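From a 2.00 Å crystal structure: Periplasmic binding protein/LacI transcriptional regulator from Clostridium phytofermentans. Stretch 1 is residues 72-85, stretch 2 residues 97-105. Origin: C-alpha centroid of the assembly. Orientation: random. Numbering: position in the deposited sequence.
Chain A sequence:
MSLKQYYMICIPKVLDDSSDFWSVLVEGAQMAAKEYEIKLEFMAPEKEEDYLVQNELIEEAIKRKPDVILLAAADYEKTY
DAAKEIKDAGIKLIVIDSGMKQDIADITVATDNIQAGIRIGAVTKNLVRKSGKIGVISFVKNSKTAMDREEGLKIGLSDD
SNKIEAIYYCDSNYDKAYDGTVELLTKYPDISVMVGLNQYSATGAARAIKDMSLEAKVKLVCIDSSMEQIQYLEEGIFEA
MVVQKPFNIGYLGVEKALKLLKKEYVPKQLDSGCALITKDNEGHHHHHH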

# COMPACT_ATOMS: atom_id res chain seq x y z
N ALA A 72 -3.84 3.10 -9.27
CA ALA A 72 -3.24 3.19 -7.90
C ALA A 72 -2.21 4.30 -8.06
O ALA A 72 -1.29 4.17 -8.86
CB ALA A 72 -2.65 1.87 -7.43
N ALA A 73 -2.48 5.47 -7.43
CA ALA A 73 -1.74 6.69 -7.78
C ALA A 73 -0.36 6.58 -7.16
O ALA A 73 -0.18 6.53 -5.92
CB ALA A 73 -2.47 7.89 -7.24
N ALA A 74 0.66 6.70 -7.98
CA ALA A 74 2.04 6.64 -7.40
C ALA A 74 2.34 7.78 -6.42
O ALA A 74 3.10 7.63 -5.49
CB ALA A 74 3.11 6.54 -8.50
N ASP A 75 1.81 8.96 -6.70
CA ASP A 75 2.16 10.14 -5.95
C ASP A 75 0.89 10.89 -5.56
O ASP A 75 0.04 11.23 -6.42
CB ASP A 75 3.06 11.07 -6.85
CG ASP A 75 3.75 12.09 -6.01
OD1 ASP A 75 3.11 13.08 -5.73
OD2 ASP A 75 4.84 11.84 -5.47
N TYR A 76 0.79 11.22 -4.29
CA TYR A 76 -0.36 11.87 -3.74
C TYR A 76 -0.65 13.21 -4.42
O TYR A 76 -1.82 13.56 -4.61
CB TYR A 76 0.01 12.10 -2.26
CG TYR A 76 -1.08 12.81 -1.47
CD1 TYR A 76 -2.33 12.22 -1.30
CD2 TYR A 76 -0.83 14.01 -0.78
CE1 TYR A 76 -3.34 12.84 -0.56
CE2 TYR A 76 -1.82 14.61 -0.04
CZ TYR A 76 -3.08 14.01 0.04
OH TYR A 76 -4.09 14.60 0.78
N GLU A 77 0.38 13.97 -4.77
CA GLU A 77 0.19 15.27 -5.50
C GLU A 77 0.43 15.31 -7.04
O GLU A 77 -0.19 16.11 -7.75
CB GLU A 77 1.07 16.28 -4.80
CG GLU A 77 0.58 16.53 -3.36
CD GLU A 77 1.58 17.24 -2.49
OE1 GLU A 77 1.16 17.83 -1.47
OE2 GLU A 77 2.79 17.21 -2.81
N LYS A 78 1.29 14.42 -7.57
CA LYS A 78 1.82 14.58 -8.95
C LYS A 78 1.22 13.69 -9.98
O LYS A 78 1.23 14.07 -11.16
CB LYS A 78 3.34 14.43 -8.98
CG LYS A 78 3.96 14.85 -7.58
CD LYS A 78 5.15 15.61 -7.72
CE LYS A 78 4.72 17.00 -7.95
NZ LYS A 78 5.68 17.88 -7.16
N THR A 79 0.64 12.56 -9.54
CA THR A 79 -0.17 11.70 -10.38
C THR A 79 -1.33 12.46 -11.17
O THR A 79 -1.65 12.19 -12.33
CB THR A 79 -0.75 10.54 -9.49
OG1 THR A 79 0.32 9.76 -9.03
CG2 THR A 79 -1.60 9.63 -10.32
N TYR A 80 -1.93 13.40 -10.48
CA TYR A 80 -2.98 14.24 -10.97
C TYR A 80 -2.42 14.96 -12.19
O TYR A 80 -3.15 15.27 -13.07
CB TYR A 80 -3.40 15.21 -9.86
CG TYR A 80 -4.33 16.34 -10.31
CD1 TYR A 80 -5.69 16.18 -10.24
CD2 TYR A 80 -3.82 17.60 -10.75
CE1 TYR A 80 -6.60 17.18 -10.64
CE2 TYR A 80 -4.76 18.64 -11.16
CZ TYR A 80 -6.12 18.38 -11.10
OH TYR A 80 -7.03 19.32 -11.48
N ASP A 81 -1.13 15.22 -12.28
CA ASP A 81 -0.66 15.93 -13.47
C ASP A 81 -1.12 15.22 -14.73
O ASP A 81 -1.19 15.82 -15.82
CB ASP A 81 0.88 16.05 -13.48
CG ASP A 81 1.39 16.97 -12.38
OD1 ASP A 81 0.59 17.85 -11.97
OD2 ASP A 81 2.54 16.83 -11.92
N ALA A 82 -1.38 13.92 -14.62
CA ALA A 82 -1.69 13.19 -15.81
C ALA A 82 -3.10 12.71 -15.64
O ALA A 82 -3.86 12.73 -16.60
CB ALA A 82 -0.72 12.05 -16.04
N ALA A 83 -3.45 12.29 -14.42
CA ALA A 83 -4.84 11.79 -14.20
C ALA A 83 -5.98 12.84 -14.28
O ALA A 83 -7.17 12.46 -14.47
CB ALA A 83 -4.96 10.92 -12.97
N LYS A 84 -5.62 14.13 -14.23
CA LYS A 84 -6.58 15.22 -14.40
C LYS A 84 -7.20 15.19 -15.80
O LYS A 84 -8.29 15.73 -15.99
CB LYS A 84 -5.91 16.59 -14.18
CG LYS A 84 -4.88 16.92 -15.14
CD LYS A 84 -4.27 18.26 -14.75
CE LYS A 84 -3.85 18.97 -15.98
NZ LYS A 84 -2.51 19.64 -15.84
N GLU A 85 -6.52 14.55 -16.75
CA GLU A 85 -6.97 14.47 -18.18
C GLU A 85 -7.92 13.32 -18.43
O GLU A 85 -8.51 13.26 -19.48
CB GLU A 85 -5.76 14.28 -19.07
CG GLU A 85 -4.66 15.33 -18.93
CD GLU A 85 -5.16 16.76 -19.29
OE1 GLU A 85 -6.29 16.85 -19.84
OE2 GLU A 85 -4.44 17.77 -19.05
N ASP A 97 -6.44 1.20 -3.95
CA ASP A 97 -5.28 1.25 -3.03
C ASP A 97 -4.83 2.64 -2.58
O ASP A 97 -4.82 2.86 -1.40
CB ASP A 97 -4.12 0.48 -3.65
CG ASP A 97 -2.85 0.53 -2.81
OD1 ASP A 97 -2.92 0.20 -1.63
OD2 ASP A 97 -1.79 0.90 -3.29
N SER A 98 -4.52 3.60 -3.49
CA SER A 98 -3.71 4.76 -3.08
C SER A 98 -4.21 5.97 -3.75
O SER A 98 -4.15 6.02 -4.97
CB SER A 98 -2.25 4.60 -3.42
OG SER A 98 -1.48 5.47 -2.58
N GLY A 99 -4.77 6.91 -2.98
CA GLY A 99 -5.46 8.08 -3.58
C GLY A 99 -4.57 9.27 -3.93
O GLY A 99 -3.32 9.28 -3.70
N MET A 100 -5.23 10.25 -4.55
CA MET A 100 -4.70 11.62 -4.74
C MET A 100 -5.32 12.68 -3.73
O MET A 100 -6.39 12.49 -3.18
CB MET A 100 -4.96 12.05 -6.15
CG MET A 100 -4.25 11.10 -7.20
SD MET A 100 -4.61 11.39 -8.95
CE MET A 100 -6.05 10.40 -8.89
N LYS A 101 -4.60 13.79 -3.55
CA LYS A 101 -4.99 14.94 -2.80
C LYS A 101 -6.11 15.60 -3.53
O LYS A 101 -6.93 16.26 -2.90
CB LYS A 101 -3.82 15.96 -2.77
CG LYS A 101 -3.99 17.11 -1.74
CD LYS A 101 -2.98 18.24 -2.05
CE LYS A 101 -2.76 18.40 -3.58
NZ LYS A 101 -1.78 19.52 -3.92
N GLN A 102 -6.12 15.47 -4.87
CA GLN A 102 -7.15 16.11 -5.70
C GLN A 102 -8.36 15.19 -5.79
O GLN A 102 -8.23 13.97 -5.96
CB GLN A 102 -6.63 16.52 -7.08
CG GLN A 102 -5.37 17.49 -7.00
CD GLN A 102 -4.02 16.71 -6.92
OE1 GLN A 102 -3.97 15.48 -6.63
NE2 GLN A 102 -2.94 17.42 -7.20
N ASP A 103 -9.56 15.76 -5.66
CA ASP A 103 -10.74 14.94 -5.51
C ASP A 103 -11.34 14.54 -6.85
O ASP A 103 -12.47 14.92 -7.17
CB ASP A 103 -11.80 15.64 -4.67
CG ASP A 103 -12.99 14.75 -4.44
OD1 ASP A 103 -12.75 13.55 -4.13
OD2 ASP A 103 -14.14 15.23 -4.60
N ILE A 104 -10.59 13.76 -7.64
CA ILE A 104 -11.11 13.40 -8.95
C ILE A 104 -11.62 11.99 -9.13
O ILE A 104 -12.25 11.72 -10.18
CB ILE A 104 -10.16 13.84 -10.08
CG1 ILE A 104 -8.82 13.09 -9.93
CG2 ILE A 104 -10.01 15.41 -10.11
CD1 ILE A 104 -7.89 13.15 -11.13
N ALA A 105 -11.43 11.09 -8.16
CA ALA A 105 -11.94 9.71 -8.31
C ALA A 105 -13.41 9.68 -8.38
O ALA A 105 -14.06 10.33 -7.57
CB ALA A 105 -11.50 8.78 -7.17
O HOH W 1 -0.78 8.05 -3.68
O HOH W 2 -1.95 13.42 -7.35

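Three direct hydrogen bonds join the stretches, and each draws on at least one backbone atom. Ala-73 N donates to Ser-98 O at 3.0 Å with an N-H...O angle of 159°, and Lys-101 N donates to Tyr-76 O at 3.0 Å and 169°, close to linear. The third uses a side chain: the amide NE2 of Gln-102 reaches Glu-77 O at 3.1 Å and 164°. The spacing of the chains agrees with this pattern, since the CA atoms of Ala-72 and Ser-98 lie 5.1 Å apart and those of Tyr-76 and Met-100 only 4.5 Å, whereas Lys-84 CA and Ile-104 CA are 7.3 Å apart, leaving room for side chains. Tyr-76 O also has Met-100 CA at 3.5 Å, with an angle of 130° at the hydrogen, a CA-H...O contact beside the stronger bond.

Two waters extend the polar network. Water 1 donates to Ala-73 O and Gly-99 O, each at 2.8 Å from its oxygen, and accepts from Ser-98 OG at 2.9 Å, so it links backbone carbonyls of both stretches. Water 2 accepts from Tyr-80 N at 3.1 Å and lies 3.0 Å from Gln-102 OE1, placing the two ends of the glutamine amide in complementary settings: NE2 at a carbonyl, OE1 at a water.

Both tyrosine rings carry aliphatic carbon on a face. Lys-101 CB sits 3.7 Å from the centroid of the Tyr-76 ring, 20° off its normal; Gln-102 CG sits 3.7 Å from the centroid of the Tyr-80 ring, 19° off. These small offsets identify CH-pi contacts, with C-H groups set against the pi cloud. Gly-99 O instead lies at the edge of the Tyr-76 ring, 3.9 Å from CD1. Farther along its side chain, Lys-101 brings NZ to 4.2 Å from Glu-77 OE1; the opposite charges favor this approach, but the separation is beyond a salt bridge.

The apolar packing centers on Met-100 and Ile-104. Met-100 CG meets Ala-73 CB at 3.7 Å, while its SD lies 3.7 Å from Thr-79 CG2 and 4.1 Å from both Tyr-80 CB and Ala-83 CB. Ile-104 points its CA-to-CB bond toward stretch 1, and its CD1 lies 3.8 Å from Tyr-80 CD1 and 4.1 Å from Ala-83 CB. Ala-83 therefore touches both larger side chains through its methyl group. Together the contacts bury 706 Å², summed over both sides.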